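Long-range contact in uncharacterized protein (Silicibacter pomeroyi DSS-3, PDB 2RE3), which is of unknown function but belongs to the DUF1285 family, has a fold of repeated structural motifs and is possibly involved in signal transduction: residues D93-V101 against L151-R162. Numbering follows the deposited sequence.
Sequences DAPFVAVDV and LEALIDRKSFYR
Asp156 OD1 is gripped twice by Ser159, while the same carboxylate lies against Ala98 O and Val99 CA of the neighbouring strand. The hydroxyl OG donates on the syn side (2.7 Å), tilted from the carboxylate plane, and Ser159 N comes from the other face, nearly end-on to the C-O bond. Asp156 is thus the N-cap of helix 157-164, its CG set between its own backbone N and carbonyl carbon (chi1 75°). With an alanine in place of Asp156, Ser159 N would probably lose its capping acceptor and the Ser159 hydroxyl be set free to turn. Upstream, strands 96-104 and 151-155 pair in parallel at the centre of a mixed sheet: Leu154 N donates to Phe96 O and Leu154 O accepts from Ala98 N, both 2.8 Å, and Asp156 N donates to Ala98 O (3.1 Å). Phe96, Ala98, Ala153 and Ile155 share one face, joined there by Phe114, while Val97 and Leu154 take the other. Phe96 CE2 meets Leu151 CB obliquely (3.7 Å). Beyond the beta bulge where Val99 and Asp100 face Thr115, Arg162 lays its guanidinium face over Val101 CG1. Backbone pairing therefore fixes the strands, the cap starts the helix directly afterwards, and a salt bridge whose hydrogen bond is weak (Arg162 NH1 to Asp100 OD1, 3.2 Å) adds a looser link.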
loop_
_atom_site.group_PDB
_atom_site.type_symbol
_atom_site.label_atom_id
_atom_site.label_comp_id
_atom_site.label_asym_id
_atom_site.label_seq_id
_atom_site.Cartn_x
_atom_site.Cartn_y
_atom_site.Cartn_z
ATOM N N ASP A 93 -3.672 8.863 -0.763
ATOM C CA ASP A 93 -3.564 7.998 -1.921
ATOM C C ASP A 93 -3.637 6.516 -1.494
ATOM O O ASP A 93 -4.726 5.985 -1.352
ATOM C CB ASP A 93 -2.279 8.340 -2.681
ATOM C CG ASP A 93 -2.244 7.752 -4.070
ATOM O OD1 ASP A 93 -3.182 7.041 -4.446
ATOM O OD2 ASP A 93 -1.277 8.019 -4.802
ATOM N N ALA A 94 -2.505 5.850 -1.272
ATOM C CA ALA A 94 -2.533 4.469 -0.827
ATOM C C ALA A 94 -2.092 4.462 0.624
ATOM O O ALA A 94 -1.386 5.369 1.059
ATOM C CB ALA A 94 -1.635 3.608 -1.680
ATOM N N PRO A 95 -2.549 3.467 1.400
ATOM C CA PRO A 95 -2.098 3.347 2.783
ATOM C C PRO A 95 -0.609 3.015 2.922
ATOM O O PRO A 95 -0.022 3.214 4.007
ATOM C CB PRO A 95 -2.962 2.213 3.335
ATOM C CG PRO A 95 -3.471 1.453 2.124
ATOM C CD PRO A 95 -3.560 2.445 1.047
ATOM N N PHE A 96 -0.003 2.513 1.845
ATOM C CA PHE A 96 1.422 2.140 1.891
ATOM C C PHE A 96 2.214 2.642 0.699
ATOM O O PHE A 96 1.654 2.943 -0.351
ATOM C CB PHE A 96 1.570 0.635 1.955
ATOM C CG PHE A 96 0.871 -0.008 3.124
ATOM C CD1 PHE A 96 1.295 0.225 4.415
ATOM C CD2 PHE A 96 -0.159 -0.904 2.913
ATOM C CE1 PHE A 96 0.685 -0.393 5.473
ATOM C CE2 PHE A 96 -0.783 -1.535 3.975
ATOM C CZ PHE A 96 -0.356 -1.273 5.265
ATOM N N VAL A 97 3.514 2.752 0.887
ATOM C CA VAL A 97 4.426 2.981 -0.191
ATOM C C VAL A 97 5.341 1.763 -0.292
ATOM O O VAL A 97 5.904 1.348 0.705
ATOM C CB VAL A 97 5.281 4.238 0.038
ATOM C CG1 VAL A 97 6.475 4.238 -0.906
ATOM C CG2 VAL A 97 4.428 5.519 -0.138
ATOM N N ALA A 98 5.470 1.206 -1.497
ATOM C CA ALA A 98 6.449 0.156 -1.800
ATOM C C ALA A 98 7.812 0.808 -1.999
ATOM O O ALA A 98 7.982 1.608 -2.925
ATOM C CB ALA A 98 6.049 -0.625 -3.083
ATOM N N VAL A 99 8.774 0.467 -1.148
ATOM C CA VAL A 99 10.100 1.087 -1.207
ATOM C C VAL A 99 11.197 0.193 -1.746
ATOM O O VAL A 99 12.313 0.645 -1.959
ATOM C CB VAL A 99 10.550 1.564 0.170
ATOM C CG1 VAL A 99 9.589 2.682 0.665
ATOM C CG2 VAL A 99 10.655 0.367 1.142
ATOM N N ASP A 100 10.891 -1.070 -1.967
ATOM C CA ASP A 100 11.863 -2.002 -2.498
ATOM C C ASP A 100 11.170 -3.054 -3.346
ATOM O O ASP A 100 10.026 -3.412 -3.091
ATOM C CB ASP A 100 12.624 -2.664 -1.348
ATOM C CG ASP A 100 13.990 -3.139 -1.758
ATOM O OD1 ASP A 100 14.463 -2.692 -2.820
ATOM O OD2 ASP A 100 14.593 -3.951 -1.020
ATOM N N VAL A 101 11.854 -3.526 -4.378
ATOM C CA VAL A 101 11.351 -4.640 -5.166
ATOM C C VAL A 101 12.537 -5.539 -5.434
ATOM O O VAL A 101 13.641 -5.059 -5.690
ATOM C CB VAL A 101 10.681 -4.202 -6.496
ATOM C CG1 VAL A 101 11.616 -3.329 -7.327
ATOM C CG2 VAL A 101 10.248 -5.425 -7.299
ATOM N N LEU A 151 -5.601 -3.326 0.851
ATOM C CA LEU A 151 -4.692 -2.266 1.169
ATOM C C LEU A 151 -3.569 -2.343 0.130
ATOM O O LEU A 151 -2.908 -3.374 0.005
ATOM C CB LEU A 151 -4.129 -2.441 2.560
ATOM C CG LEU A 151 -5.119 -2.585 3.710
ATOM C CD1 LEU A 151 -4.311 -2.940 4.946
ATOM C CD2 LEU A 151 -5.966 -1.314 3.919
ATOM N N GLU A 152 -3.364 -1.251 -0.601
ATOM C CA GLU A 152 -2.399 -1.211 -1.644
ATOM C C GLU A 152 -1.204 -0.357 -1.271
ATOM O O GLU A 152 -1.316 0.528 -0.445
ATOM C CB GLU A 152 -3.023 -0.640 -2.895
ATOM C CG GLU A 152 -3.973 -1.568 -3.576
ATOM C CD GLU A 152 -4.500 -0.964 -4.855
ATOM O OE1 GLU A 152 -5.047 0.156 -4.792
ATOM O OE2 GLU A 152 -4.343 -1.604 -5.914
ATOM N N ALA A 153 -0.073 -0.651 -1.921
ATOM C CA ALA A 153 1.126 0.149 -1.846
ATOM C C ALA A 153 1.357 0.922 -3.180
ATOM O O ALA A 153 1.360 0.340 -4.281
ATOM C CB ALA A 153 2.311 -0.750 -1.543
ATOM N N LEU A 154 1.564 2.226 -3.076
ATOM C CA LEU A 154 2.030 3.016 -4.208
ATOM C C LEU A 154 3.505 2.701 -4.409
ATOM O O LEU A 154 4.290 2.792 -3.461
ATOM C CB LEU A 154 1.867 4.506 -3.945
ATOM C CG LEU A 154 2.264 5.437 -5.078
ATOM C CD1 LEU A 154 1.310 5.273 -6.257
ATOM C CD2 LEU A 154 2.262 6.882 -4.576
ATOM N N ILE A 155 3.872 2.341 -5.639
ATOM C CA ILE A 155 5.258 1.982 -5.951
ATOM C C ILE A 155 6.066 3.277 -6.113
ATOM O O ILE A 155 5.708 4.106 -6.935
ATOM C CB ILE A 155 5.313 1.086 -7.227
ATOM C CG1 ILE A 155 4.621 -0.249 -6.962
ATOM C CG2 ILE A 155 6.726 0.789 -7.649
ATOM C CD1 ILE A 155 4.191 -0.940 -8.214
ATOM N N ASP A 156 7.119 3.455 -5.311
ATOM C CA ASP A 156 7.920 4.711 -5.320
ATOM C C ASP A 156 8.839 4.789 -6.544
ATOM O O ASP A 156 9.008 3.798 -7.242
ATOM C CB ASP A 156 8.724 4.877 -4.017
ATOM C CG ASP A 156 9.958 3.948 -3.935
ATOM O OD1 ASP A 156 10.180 3.148 -4.864
ATOM O OD2 ASP A 156 10.722 4.021 -2.937
ATOM N N ARG A 157 9.425 5.964 -6.790
ATOM C CA ARG A 157 10.236 6.232 -8.010
ATOM C C ARG A 157 11.370 5.240 -8.155
ATOM O O ARG A 157 11.528 4.615 -9.197
ATOM C CB ARG A 157 10.836 7.658 -8.022
ATOM C CG ARG A 157 9.858 8.830 -7.738
ATOM C CD ARG A 157 8.538 8.761 -8.551
ATOM N NE ARG A 157 8.664 9.093 -9.982
ATOM C CZ ARG A 157 7.909 8.579 -10.963
ATOM N NH1 ARG A 157 6.966 7.674 -10.715
ATOM N NH2 ARG A 157 8.113 8.968 -12.219
ATOM N N LYS A 158 12.160 5.090 -7.106
ATOM C CA LYS A 158 13.299 4.194 -7.181
ATOM C C LYS A 158 12.837 2.792 -7.635
ATOM O O LYS A 158 13.380 2.244 -8.596
ATOM C CB LYS A 158 14.081 4.152 -5.859
ATOM C CG LYS A 158 15.324 3.272 -5.920
ATOM C CD LYS A 158 16.517 3.774 -5.063
ATOM C CE LYS A 158 16.607 3.141 -3.669
ATOM N NZ LYS A 158 18.018 3.255 -3.132
ATOM N N SER A 159 11.824 2.232 -6.976
ATOM C CA SER A 159 11.305 0.911 -7.367
ATOM C C SER A 159 10.655 0.928 -8.779
ATOM O O SER A 159 10.833 -0.010 -9.570
ATOM C CB SER A 159 10.339 0.371 -6.314
ATOM O OG SER A 159 10.858 0.539 -4.991
ATOM N N PHE A 160 9.959 2.005 -9.122
ATOM C CA PHE A 160 9.357 2.092 -10.436
ATOM C C PHE A 160 10.400 2.025 -11.544
ATOM O O PHE A 160 10.251 1.319 -12.531
ATOM C CB PHE A 160 8.553 3.372 -10.570
ATOM C CG PHE A 160 7.883 3.515 -11.895
ATOM C CD1 PHE A 160 6.811 2.698 -12.232
ATOM C CD2 PHE A 160 8.327 4.453 -12.819
ATOM C CE1 PHE A 160 6.177 2.822 -13.474
ATOM C CE2 PHE A 160 7.701 4.583 -14.060
ATOM C CZ PHE A 160 6.624 3.774 -14.379
ATOM N N TYR A 161 11.476 2.765 -11.391
ATOM C CA TYR A 161 12.446 2.819 -12.459
ATOM C C TYR A 161 13.182 1.498 -12.596
ATOM O O TYR A 161 13.480 1.070 -13.702
ATOM C CB TYR A 161 13.332 4.062 -12.314
ATOM C CG TYR A 161 12.622 5.282 -12.882
ATOM C CD1 TYR A 161 12.193 5.287 -14.216
ATOM C CD2 TYR A 161 12.341 6.400 -12.107
ATOM C CE1 TYR A 161 11.519 6.372 -14.763
ATOM C CE2 TYR A 161 11.661 7.507 -12.657
ATOM C CZ TYR A 161 11.256 7.473 -13.989
ATOM O OH TYR A 161 10.591 8.514 -14.585
ATOM N N ARG A 162 13.388 0.790 -11.498
ATOM C CA ARG A 162 13.928 -0.565 -11.588
ATOM C C ARG A 162 12.955 -1.531 -12.272
ATOM O O ARG A 162 13.384 -2.425 -12.971
ATOM C CB ARG A 162 14.318 -1.092 -10.208
ATOM C CG ARG A 162 15.465 -0.303 -9.541
ATOM C CD ARG A 162 15.686 -0.789 -8.105
ATOM N NE ARG A 162 15.947 -2.234 -8.093
ATOM C CZ ARG A 162 15.878 -3.030 -7.024
ATOM N NH1 ARG A 162 15.565 -2.541 -5.823
ATOM N NH2 ARG A 162 16.129 -4.336 -7.160
#